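Side-chain contacts in D-3-phosphoglycerate dehydrogenase-related protein (Vibrio cholerae, PDB 4S1V), which probably catalyses the NAD-dependent oxidation of D-3-phosphoglycerate to 3-phosphooxypyruvate: residues G246-V251 and R258-D263; Q223-M228 and S232-T237; E275-L278 and N282-C285; L208-N213 and R217-K222; A105-C110 and G159-Q164. All coordinates share one frame; numbering follows the deposited sequence.

Overall arrangement
The five contacts illustrate how a Rossmann-type nucleotide-binding domain is assembled around one parallel sheet. Contacts 1 and 2 each join a helix to the strand that follows it; strands 233-236 and 259-262 are neighbours, and the buried packing is aliphatic in contact 1, with a methyl-covered guanidinium, and aromatic and sulfur-bearing in contact 2. Contact 3 is also buried but sets a 3-10 segment against the outermost strand, 283-285. Contact 5, likewise core, packs two helices without touching contact 3, though both reach the third subunit. Contact 4 differs: its loops are only partly buried, with Arg217 at the surface, and a weak backbone bond adds to the apolar pairs.

Contact 1 of 5, residues G246-V251 and R258-D263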
# COMPACT_ATOMS: atom_id res chain seq x y z
N GLY C 246 10.72 9.06 23.93
CA GLY C 246 9.76 8.07 23.46
C GLY C 246 8.33 8.57 23.30
O GLY C 246 7.49 7.90 22.68
N ALA C 247 8.04 9.74 23.86
CA ALA C 247 6.66 10.23 23.94
C ALA C 247 6.03 10.48 22.58
O ALA C 247 4.86 10.14 22.37
CB ALA C 247 6.59 11.48 24.81
N LEU C 248 6.80 11.05 21.64
CA LEU C 248 6.28 11.30 20.30
C LEU C 248 5.87 10.00 19.60
O LEU C 248 4.76 9.92 19.03
CB LEU C 248 7.27 12.07 19.42
CG LEU C 248 6.72 12.46 18.03
CD1 LEU C 248 5.49 13.36 18.09
CD2 LEU C 248 7.79 13.10 17.15
N TYR C 249 6.76 9.01 19.62
CA TYR C 249 6.43 7.73 18.98
C TYR C 249 5.18 7.11 19.60
O TYR C 249 4.27 6.71 18.88
CB TYR C 249 7.58 6.71 19.02
CG TYR C 249 7.07 5.35 18.56
CD1 TYR C 249 6.90 5.09 17.20
CD2 TYR C 249 6.66 4.38 19.48
CE1 TYR C 249 6.38 3.88 16.77
CE2 TYR C 249 6.13 3.17 19.06
CZ TYR C 249 5.99 2.93 17.70
OH TYR C 249 5.48 1.74 17.24
N SER C 250 5.15 7.03 20.92
CA SER C 250 4.04 6.40 21.63
C SER C 250 2.71 7.04 21.22
O SER C 250 1.73 6.33 20.95
CB SER C 250 4.25 6.48 23.14
OG SER C 250 3.21 5.80 23.83
N VAL C 251 2.69 8.37 21.13
CA VAL C 251 1.46 9.14 20.83
C VAL C 251 1.04 9.03 19.36
O VAL C 251 -0.14 8.82 19.07
CB VAL C 251 1.62 10.63 21.24
CG1 VAL C 251 0.48 11.47 20.70
CG2 VAL C 251 1.69 10.76 22.76
N ARG C 258 -3.77 11.75 13.87
CA ARG C 258 -2.81 12.81 14.12
C ARG C 258 -1.59 12.65 13.22
O ARG C 258 -1.32 11.56 12.71
CB ARG C 258 -2.35 12.76 15.57
CG ARG C 258 -3.37 13.30 16.56
CD ARG C 258 -2.83 13.26 17.97
NE ARG C 258 -1.60 14.06 18.09
CZ ARG C 258 -1.18 14.57 19.24
NH1 ARG C 258 -1.89 14.39 20.35
NH2 ARG C 258 -0.05 15.28 19.28
N GLN C 259 -0.85 13.73 13.05
CA GLN C 259 0.34 13.72 12.21
C GLN C 259 1.55 14.36 12.89
O GLN C 259 1.42 15.14 13.85
CB GLN C 259 0.05 14.43 10.89
CG GLN C 259 -0.69 13.57 9.88
CD GLN C 259 -0.93 14.29 8.57
OE1 GLN C 259 -2.06 14.39 8.11
NE2 GLN C 259 0.15 14.80 7.96
N ALA C 260 2.73 14.02 12.40
CA ALA C 260 3.96 14.64 12.87
C ALA C 260 4.93 14.77 11.71
O ALA C 260 4.81 14.06 10.71
CB ALA C 260 4.57 13.85 14.02
N ALA C 261 5.86 15.71 11.82
CA ALA C 261 6.94 15.85 10.87
C ALA C 261 8.20 16.17 11.68
O ALA C 261 8.19 17.10 12.50
CB ALA C 261 6.64 16.96 9.88
N VAL C 262 9.26 15.39 11.49
CA VAL C 262 10.51 15.59 12.22
C VAL C 262 11.74 15.61 11.30
O VAL C 262 11.78 14.90 10.29
CB VAL C 262 10.70 14.57 13.37
CG1 VAL C 262 9.69 14.81 14.48
CG2 VAL C 262 10.61 13.13 12.86
N ASP C 263 12.72 16.43 11.67
CA ASP C 263 13.98 16.54 10.94
C ASP C 263 15.10 15.97 11.79
O ASP C 263 16.22 15.77 11.33
CB ASP C 263 14.26 18.03 10.63
CG ASP C 263 15.29 18.22 9.52
OD1 ASP C 263 15.25 17.47 8.53
OD2 ASP C 263 16.13 19.14 9.63
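The guanidinium of Arg258 carries Val251 on one face: the methyl CG1 sits 3.7 Å above the plane, over its centre, and lies 3.8 Å from both Arg258 CZ and NH1. The cation therefore offers its flat, weakly polar surface to an aliphatic group. NH1 donates to the carbonyl oxygen of Leu225, at the end of helix 222-226, and the side chain also packs on Met228. Arg258 attains this position through a kink at chi3 (59°), which turns the guanidinium toward Val251. These residues belong to the beta-alpha-beta unit of strand 233-236, helix 247-254 and strand 259-262, part of a Rossmann-type domain. The helix is laid on the sheet mainly through Leu248. With CG anti to the backbone N (chi1 -175°), this leucine spreads its two methyls along the strand: CD2 meets Val262 CG1 at 3.7 Å, and CD1 stands 4.2 Å from Ala260 CB. The side chains of Leu248 and Val262 pass alongside one another, running opposite ways, rather than meeting end on. On the far side of the helix, Tyr249 and Ser250 meet the second subunit, where the Tyr249 ring meets that of Phe31 of that chain with the planes nearly parallel.

Contact 2 of 5, residues Q223-M228 and S232-T237; sequences QDLLAM and SLFVNT
Phe234 swings its ring out from the strand with CG anti to the backbone N (chi1 179°), whereas a turn at chi3 of Met228 (73°) bends the methionine methyl back over the start of the same strand. The two side chains cross at about a right angle. The ring receives Leu225 over one face: CD2 lies 4.0 Å from the centroid of Phe234 and 20° off the ring normal, a CH-pi contact displaced somewhat toward the rim. Met228 supplies the sulfur. Its SD is 5.2 Å from the Phe234 centroid, an oblique Met-aromatic approach, while CE packs 4.0 Å from Phe234 CB. The methionine also packs on Ser232, whose OG lies 3.5 Å from both Met228 CB and Met228 CE. That hydroxyl is buried among carbons but not left without a polar partner, since it hydrogen-bonds to the carbonyl oxygen of Lys229 in the intervening turn. Beyond the two segments, Leu208 of strand 205-208 and Leu248 of helix 247-254 also touch Phe234, so the ring belongs to a wider apolar layer between sheet and helices. Such a helix laid against its following strand is the second half of a beta-alpha-beta crossover, here strand 205-208, helix 222-226 and strand 233-236 of a Rossmann-type fold.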
# COMPACT_ATOMS: atom_id res chain seq x y z
N GLN C 223 2.14 14.35 28.14
CA GLN C 223 0.87 14.99 28.49
C GLN C 223 0.58 16.20 27.59
O GLN C 223 -0.55 16.41 27.18
CB GLN C 223 0.84 15.36 29.98
CG GLN C 223 0.81 14.15 30.93
CD GLN C 223 2.20 13.61 31.32
OE1 GLN C 223 3.17 13.65 30.54
NE2 GLN C 223 2.29 13.09 32.55
N ASP C 224 1.62 16.98 27.27
CA ASP C 224 1.49 18.09 26.32
C ASP C 224 1.04 17.60 24.94
O ASP C 224 0.13 18.18 24.35
CB ASP C 224 2.81 18.85 26.18
CG ASP C 224 3.25 19.53 27.47
OD1 ASP C 224 2.38 19.90 28.30
OD2 ASP C 224 4.48 19.71 27.64
N LEU C 225 1.68 16.55 24.42
CA LEU C 225 1.27 15.97 23.14
C LEU C 225 -0.18 15.48 23.17
O LEU C 225 -0.92 15.68 22.21
CB LEU C 225 2.20 14.83 22.72
CG LEU C 225 3.69 15.14 22.54
CD1 LEU C 225 4.44 13.88 22.17
CD2 LEU C 225 3.92 16.23 21.50
N LEU C 226 -0.57 14.85 24.28
CA LEU C 226 -1.92 14.27 24.41
C LEU C 226 -3.02 15.32 24.48
O LEU C 226 -4.18 15.02 24.18
CB LEU C 226 -1.99 13.32 25.61
CG LEU C 226 -1.22 12.00 25.48
CD1 LEU C 226 -0.97 11.39 26.85
CD2 LEU C 226 -1.95 11.03 24.56
N ALA C 227 -2.65 16.54 24.87
CA ALA C 227 -3.58 17.65 24.94
C ALA C 227 -3.81 18.32 23.59
O ALA C 227 -4.55 19.30 23.50
CB ALA C 227 -3.11 18.68 25.97
N MET C 228 -3.18 17.79 22.54
CA MET C 228 -3.29 18.39 21.20
C MET C 228 -4.57 17.94 20.49
O MET C 228 -5.16 16.92 20.86
CB MET C 228 -2.05 18.08 20.35
CG MET C 228 -0.81 18.87 20.75
SD MET C 228 0.71 18.47 19.85
CE MET C 228 0.35 19.21 18.26
N SER C 232 -4.21 17.29 14.63
CA SER C 232 -3.13 18.28 14.64
C SER C 232 -1.86 17.76 13.96
O SER C 232 -1.70 16.55 13.73
CB SER C 232 -2.82 18.73 16.07
OG SER C 232 -2.40 17.64 16.88
N LEU C 233 -0.97 18.69 13.62
CA LEU C 233 0.35 18.33 13.10
C LEU C 233 1.47 18.88 13.98
O LEU C 233 1.61 20.09 14.14
CB LEU C 233 0.51 18.81 11.65
CG LEU C 233 1.95 18.79 11.09
CD1 LEU C 233 2.47 17.36 10.88
CD2 LEU C 233 2.02 19.59 9.80
N PHE C 234 2.27 17.97 14.52
CA PHE C 234 3.38 18.34 15.38
C PHE C 234 4.68 18.36 14.59
O PHE C 234 5.00 17.40 13.89
CB PHE C 234 3.49 17.38 16.56
CG PHE C 234 4.62 17.67 17.49
CD1 PHE C 234 4.49 18.62 18.49
CD2 PHE C 234 5.83 16.99 17.36
CE1 PHE C 234 5.53 18.89 19.36
CE2 PHE C 234 6.89 17.27 18.22
CZ PHE C 234 6.73 18.21 19.22
N VAL C 235 5.43 19.44 14.72
CA VAL C 235 6.64 19.62 13.91
C VAL C 235 7.86 19.86 14.80
O VAL C 235 7.86 20.77 15.63
CB VAL C 235 6.50 20.78 12.91
CG1 VAL C 235 7.67 20.79 11.94
CG2 VAL C 235 5.19 20.66 12.13
N ASN C 236 8.89 19.05 14.62
CA ASN C 236 10.15 19.29 15.31
C ASN C 236 11.34 19.33 14.36
O ASN C 236 11.80 18.28 13.88
CB ASN C 236 10.37 18.24 16.40
CG ASN C 236 11.44 18.64 17.42
OD1 ASN C 236 12.05 19.72 17.34
ND2 ASN C 236 11.66 17.77 18.40
N THR C 237 11.82 20.54 14.07
CA THR C 237 13.07 20.75 13.31
C THR C 237 14.16 21.33 14.22
O THR C 237 15.12 21.95 13.75
CB THR C 237 12.88 21.69 12.10
OG1 THR C 237 12.34 22.93 12.55
CG2 THR C 237 11.94 21.06 11.07

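Contact 3 of 5, residues E275-L278 and N282-C285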
# COMPACT_ATOMS: atom_id res chain seq x y z
N GLU C 275 15.19 3.43 15.14
CA GLU C 275 14.33 4.59 15.36
C GLU C 275 12.86 4.20 15.11
O GLU C 275 12.47 3.98 13.97
CB GLU C 275 14.75 5.75 14.44
CG GLU C 275 13.85 6.99 14.48
CD GLU C 275 13.57 7.46 15.89
OE1 GLU C 275 14.49 8.00 16.54
OE2 GLU C 275 12.43 7.29 16.36
N PRO C 276 12.04 4.14 16.18
CA PRO C 276 10.65 3.70 15.97
C PRO C 276 9.81 4.65 15.10
O PRO C 276 8.88 4.20 14.44
CB PRO C 276 10.09 3.61 17.40
CG PRO C 276 10.98 4.49 18.23
CD PRO C 276 12.33 4.43 17.59
N LEU C 277 10.15 5.93 15.09
CA LEU C 277 9.41 6.91 14.28
C LEU C 277 9.41 6.61 12.79
O LEU C 277 8.48 7.00 12.09
CB LEU C 277 9.90 8.34 14.53
CG LEU C 277 9.55 9.05 15.83
CD1 LEU C 277 10.24 10.41 15.88
CD2 LEU C 277 8.04 9.21 15.98
N LEU C 278 10.43 5.89 12.31
CA LEU C 278 10.54 5.54 10.90
C LEU C 278 9.53 4.50 10.41
O LEU C 278 9.44 4.23 9.21
CB LEU C 278 11.97 5.09 10.57
CG LEU C 278 12.98 6.24 10.41
CD1 LEU C 278 14.43 5.75 10.40
CD2 LEU C 278 12.69 7.03 9.15
N ASN C 282 2.00 8.00 9.61
CA ASN C 282 1.57 9.35 10.01
C ASN C 282 2.68 10.29 10.52
O ASN C 282 2.40 11.39 11.00
CB ASN C 282 0.40 9.28 11.01
CG ASN C 282 0.77 8.61 12.32
OD1 ASN C 282 1.69 7.81 12.39
ND2 ASN C 282 0.03 8.93 13.38
N VAL C 283 3.93 9.85 10.42
CA VAL C 283 5.07 10.72 10.75
C VAL C 283 5.97 10.89 9.52
O VAL C 283 6.48 9.91 8.97
CB VAL C 283 5.90 10.18 11.93
CG1 VAL C 283 7.12 11.06 12.21
CG2 VAL C 283 5.05 10.06 13.19
N LEU C 284 6.14 12.13 9.09
CA LEU C 284 7.09 12.44 8.05
C LEU C 284 8.47 12.56 8.69
O LEU C 284 8.65 13.33 9.63
CB LEU C 284 6.69 13.72 7.30
CG LEU C 284 7.49 14.13 6.06
CD1 LEU C 284 6.64 14.93 5.09
CD2 LEU C 284 8.76 14.92 6.41
N CYS C 285 9.42 11.76 8.20
CA CYS C 285 10.78 11.73 8.75
C CYS C 285 11.80 12.17 7.70
O CYS C 285 11.94 11.52 6.65
CB CYS C 285 11.14 10.32 9.24
SG CYS C 285 10.14 9.67 10.60
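Cys285 and Leu278 form the close part of this contact, where a 3-10 segment packs on strand 283-285, the outermost strand of the Rossmann-type parallel sheet within this chain. Leu278 CB leads away from the strand, yet CD2 comes to 3.6 Å from Cys285 CB. Cys285 SG lies 3.5 Å from the carbonyl oxygen of Leu277, a close packing contact that it reaches with SG anti to its own carbonyl carbon (chi1 -63°). The sulfur thus sits beside the backbone of the 3-10 turn, with Leu277 CB a little farther off. Packing is slacker toward the beginning of the strand, where Leu277 CD2 and Val283 CG2 approach only to 4.2 Å. Leu277 also touches Leu248 and Tyr249 of helix 247-254, and Val283 also touches Ala260 and Val262 of the neighbouring strand. The partly exposed margin is the start of the turn, Glu275 and Pro276; the proline packs on Arg44 of the second subunit, while Leu278 and Cys285 meet His129 and Leu128 of the third. At that margin the turn is braced from within: Leu277 N donates to Glu275 OE2 at 2.9 Å in a nearly straight bond (163°), using the anti lone pair of the carboxylate oxygen.

Contact 4 of 5, residues L208-N213 and R217-K222; sequences LHLRLN and RGIVTK
Between Leu208 and Val220 the chain runs out and returns, residues 208-213 and 217-220 running 153° apart and closing from 9.5 Å between the CA atoms of Leu208 and Val220 to 5.7 Å between those of Asn213 and Arg217. This loop is the link from strand 205-208 to helix 222-226 in a beta-alpha-beta crossover of the Rossmann-type domain. At its narrow end Arg217 N donates to Asn213 O at 2.8 Å, but the bond is weak because it is strongly bent (127°). The turn has further support from the hydroxyl of Thr216, which bonds to Arg211 O and Asn213 N. Gly218 follows with a positive phi, where the chain bends before Ile219. Deeper in the loop the contact is aliphatic. Leu208 and Val220 meet tip to tip, with Leu208 CD1 3.9 Å from Val220 CG2. Leu210 CD1 and Ile219 CG2 meet more loosely at 4.2 Å, the side chains crossing at about a right angle, and all four residues also touch Trp153 of strand 150-153. At the far end Thr221 is the N-cap of helix 222-226. The surface side belongs to Arg217 and Leu212: CG of Leu212 stands anti to its backbone N (chi1 175°), bringing CD1 to 4.0 Å from Arg217 CA, while Arg217 CB rests 3.4 Å from Asn213 O.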
# COMPACT_ATOMS: atom_id res chain seq x y z
N LEU C 208 8.32 23.51 16.89
CA LEU C 208 9.31 23.84 17.91
C LEU C 208 10.52 24.54 17.32
O LEU C 208 11.14 24.03 16.36
CB LEU C 208 9.78 22.58 18.65
CG LEU C 208 8.74 21.70 19.35
CD1 LEU C 208 9.44 20.56 20.09
CD2 LEU C 208 7.89 22.51 20.32
N HIS C 209 10.87 25.70 17.89
CA HIS C 209 12.10 26.40 17.51
C HIS C 209 12.84 26.86 18.74
O HIS C 209 12.84 28.04 19.07
CB HIS C 209 11.81 27.52 16.52
CG HIS C 209 11.08 27.04 15.30
ND1 HIS C 209 11.72 26.51 14.24
CD2 HIS C 209 9.72 26.95 15.02
CE1 HIS C 209 10.81 26.12 13.32
NE2 HIS C 209 9.59 26.39 13.80
N LEU C 210 13.44 25.89 19.43
CA LEU C 210 14.19 26.14 20.67
C LEU C 210 15.56 25.51 20.57
O LEU C 210 15.73 24.49 19.90
CB LEU C 210 13.48 25.50 21.86
CG LEU C 210 12.09 25.98 22.24
CD1 LEU C 210 11.59 25.19 23.44
CD2 LEU C 210 12.11 27.48 22.54
N ARG C 211 16.52 26.12 21.25
CA ARG C 211 17.82 25.50 21.48
C ARG C 211 17.68 24.48 22.60
O ARG C 211 16.89 24.68 23.53
CB ARG C 211 18.87 26.54 21.88
CG ARG C 211 19.36 27.42 20.75
CD ARG C 211 20.77 27.95 21.02
NE ARG C 211 20.83 28.75 22.25
CZ ARG C 211 20.61 30.06 22.31
NH1 ARG C 211 20.31 30.75 21.21
NH2 ARG C 211 20.70 30.69 23.48
N LEU C 212 18.43 23.38 22.50
CA LEU C 212 18.43 22.34 23.52
C LEU C 212 19.43 22.65 24.63
O LEU C 212 20.61 22.88 24.38
CB LEU C 212 18.74 20.97 22.89
CG LEU C 212 18.89 19.78 23.84
CD1 LEU C 212 17.55 19.39 24.48
CD2 LEU C 212 19.52 18.58 23.14
N ASN C 213 18.94 22.65 25.87
CA ASN C 213 19.81 22.77 27.03
C ASN C 213 19.14 22.18 28.27
O ASN C 213 18.04 21.63 28.18
CB ASN C 213 20.25 24.24 27.26
CG ASN C 213 19.07 25.19 27.44
OD1 ASN C 213 18.16 24.93 28.24
ND2 ASN C 213 19.09 26.29 26.71
N ARG C 217 15.47 20.57 28.04
CA ARG C 217 15.49 19.12 27.87
C ARG C 217 14.22 18.52 28.47
O ARG C 217 13.95 18.69 29.66
CB ARG C 217 16.75 18.49 28.48
CG ARG C 217 16.88 17.00 28.21
CD ARG C 217 18.13 16.40 28.84
NE ARG C 217 19.34 17.03 28.33
CZ ARG C 217 19.98 16.67 27.23
NH1 ARG C 217 19.53 15.65 26.49
NH2 ARG C 217 21.08 17.31 26.85
N GLY C 218 13.44 17.85 27.63
CA GLY C 218 12.15 17.27 28.01
C GLY C 218 11.06 18.28 28.33
O GLY C 218 10.13 17.98 29.08
N ILE C 219 11.18 19.48 27.75
CA ILE C 219 10.19 20.53 28.01
C ILE C 219 8.80 20.23 27.42
O ILE C 219 7.78 20.64 27.97
CB ILE C 219 10.70 21.94 27.60
CG1 ILE C 219 9.88 23.02 28.31
CG2 ILE C 219 10.72 22.10 26.08
CD1 ILE C 219 10.57 24.36 28.41
N VAL C 220 8.75 19.50 26.30
CA VAL C 220 7.49 18.94 25.82
C VAL C 220 7.30 17.57 26.48
O VAL C 220 8.12 16.67 26.31
CB VAL C 220 7.43 18.83 24.27
CG1 VAL C 220 6.04 18.41 23.84
CG2 VAL C 220 7.83 20.14 23.61
N THR C 221 6.22 17.43 27.24
CA THR C 221 5.90 16.16 27.91
C THR C 221 4.91 15.37 27.08
O THR C 221 4.26 15.93 26.19
CB THR C 221 5.25 16.39 29.29
OG1 THR C 221 3.94 16.96 29.11
CG2 THR C 221 6.12 17.31 30.17
N LYS C 222 4.78 14.07 27.37
CA LYS C 222 3.77 13.22 26.74
C LYS C 222 2.37 13.81 26.95
O LYS C 222 1.53 13.77 26.05
CB LYS C 222 3.83 11.78 27.27
CG LYS C 222 2.90 10.82 26.56
CD LYS C 222 3.01 9.41 27.11
CE LYS C 222 2.45 8.40 26.12
NZ LYS C 222 2.77 7.01 26.55

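Contact 5 of 5, residues A105-C110 and G159-Q164; sequences APAELC and GQRIAQ
Cys110, whose CB and SG both pack against Ile162, takes part in the ordinary bonding of its helix, Cys110 N donating to Pro106 O at 2.9 Å. One turn earlier, the carbonyl oxygen of Ala107 is met by a methyl from the other helix: Ile162 CD1 lies 3.3 Å away, a tight fit. Ile162 CD1 is the centre of the contact, settling between the two residues, 3.8 Å from Cys110 CB and 4.0 Å from Ala107 CB. Two successive turns of the same sense in Ile162 (chi1 -57°, chi2 -51°) fold the ethyl branch toward helix 104-119. The short axis segments pass 9.1 Å apart at a crossing angle of -43°, and the CA atoms of Ala107 and Ile162 are 6.1 Å apart. Helix 157-168 follows strand 150-153, and Gly159 fits the last glycine of a GxGxxG sequence, consistent with the dinucleotide-binding turn of a Rossmann fold. Beyond the isoleucine, Arg161 contributes its aliphatic base, its CB standing 3.7 Å from Ala107 CB before the extended chain runs on past Val104. His209, from the loop after strand 205-208, also touches Ile162. On another flank of helix 104-119 Glu108 faces the third subunit, where its carboxylate accepts hydrogen bonds from the backbone nitrogens of Leu145 and Ser146 of that chain.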
# COMPACT_ATOMS: atom_id res chain seq x y z
N ALA C 105 17.84 28.52 5.16
CA ALA C 105 17.60 27.12 4.73
C ALA C 105 16.79 26.28 5.73
O ALA C 105 15.88 25.57 5.31
CB ALA C 105 18.89 26.43 4.35
N PRO C 106 17.13 26.35 7.04
CA PRO C 106 16.30 25.65 8.03
C PRO C 106 14.85 26.11 8.03
O PRO C 106 13.96 25.27 8.09
CB PRO C 106 16.96 26.00 9.37
CG PRO C 106 18.20 26.77 9.06
CD PRO C 106 18.43 26.77 7.59
N ALA C 107 14.61 27.41 7.95
CA ALA C 107 13.24 27.93 7.93
C ALA C 107 12.48 27.38 6.72
O ALA C 107 11.38 26.84 6.88
CB ALA C 107 13.24 29.45 7.93
N GLU C 108 13.08 27.52 5.53
CA GLU C 108 12.49 27.01 4.28
C GLU C 108 12.23 25.50 4.32
O GLU C 108 11.19 25.03 3.85
CB GLU C 108 13.35 27.39 3.06
CG GLU C 108 13.42 28.88 2.75
CD GLU C 108 13.95 29.21 1.35
OE1 GLU C 108 14.04 28.29 0.50
OE2 GLU C 108 14.28 30.40 1.10
N LEU C 109 13.17 24.74 4.90
CA LEU C 109 13.02 23.29 5.03
C LEU C 109 11.87 22.91 5.97
O LEU C 109 11.08 22.02 5.65
CB LEU C 109 14.35 22.63 5.47
CG LEU C 109 14.51 21.10 5.55
CD1 LEU C 109 13.89 20.54 6.84
CD2 LEU C 109 13.98 20.38 4.32
N CYS C 110 11.79 23.58 7.11
CA CYS C 110 10.70 23.38 8.05
C CYS C 110 9.37 23.57 7.33
O CYS C 110 8.45 22.77 7.49
CB CYS C 110 10.80 24.35 9.23
SG CYS C 110 9.49 24.14 10.46
N GLY C 159 12.12 30.81 14.04
CA GLY C 159 10.71 30.98 14.41
C GLY C 159 10.01 32.13 13.70
O GLY C 159 8.90 31.96 13.17
N GLN C 160 10.66 33.30 13.67
CA GLN C 160 10.08 34.50 13.04
C GLN C 160 9.80 34.31 11.56
O GLN C 160 8.79 34.81 11.04
CB GLN C 160 11.00 35.70 13.22
CG GLN C 160 10.84 36.41 14.56
CD GLN C 160 11.91 37.45 14.80
OE1 GLN C 160 12.04 38.40 14.03
NE2 GLN C 160 12.66 37.29 15.88
N ARG C 161 10.69 33.59 10.88
CA ARG C 161 10.51 33.28 9.47
C ARG C 161 9.34 32.34 9.23
O ARG C 161 8.60 32.52 8.26
CB ARG C 161 11.80 32.72 8.88
CG ARG C 161 12.85 33.80 8.70
CD ARG C 161 14.19 33.28 8.21
NE ARG C 161 15.20 34.32 8.39
CZ ARG C 161 15.58 35.18 7.45
NH1 ARG C 161 15.08 35.13 6.23
NH2 ARG C 161 16.50 36.09 7.74
N ILE C 162 9.17 31.36 10.12
CA ILE C 162 8.04 30.42 10.06
C ILE C 162 6.71 31.16 10.22
O ILE C 162 5.74 30.88 9.51
CB ILE C 162 8.20 29.28 11.10
CG1 ILE C 162 9.52 28.52 10.91
CG2 ILE C 162 7.03 28.31 11.05
CD1 ILE C 162 9.79 28.04 9.50
N ALA C 163 6.67 32.11 11.16
CA ALA C 163 5.51 32.98 11.38
C ALA C 163 5.14 33.78 10.13
O ALA C 163 3.98 33.85 9.77
CB ALA C 163 5.75 33.91 12.55
N GLN C 164 6.14 34.37 9.47
CA GLN C 164 5.89 35.13 8.25
C GLN C 164 5.33 34.22 7.16
O GLN C 164 4.46 34.64 6.39
CB GLN C 164 7.16 35.83 7.75
CG GLN C 164 7.57 37.02 8.60
CD GLN C 164 8.97 37.51 8.32
OE1 GLN C 164 9.84 36.75 7.87
NE2 GLN C 164 9.21 38.79 8.60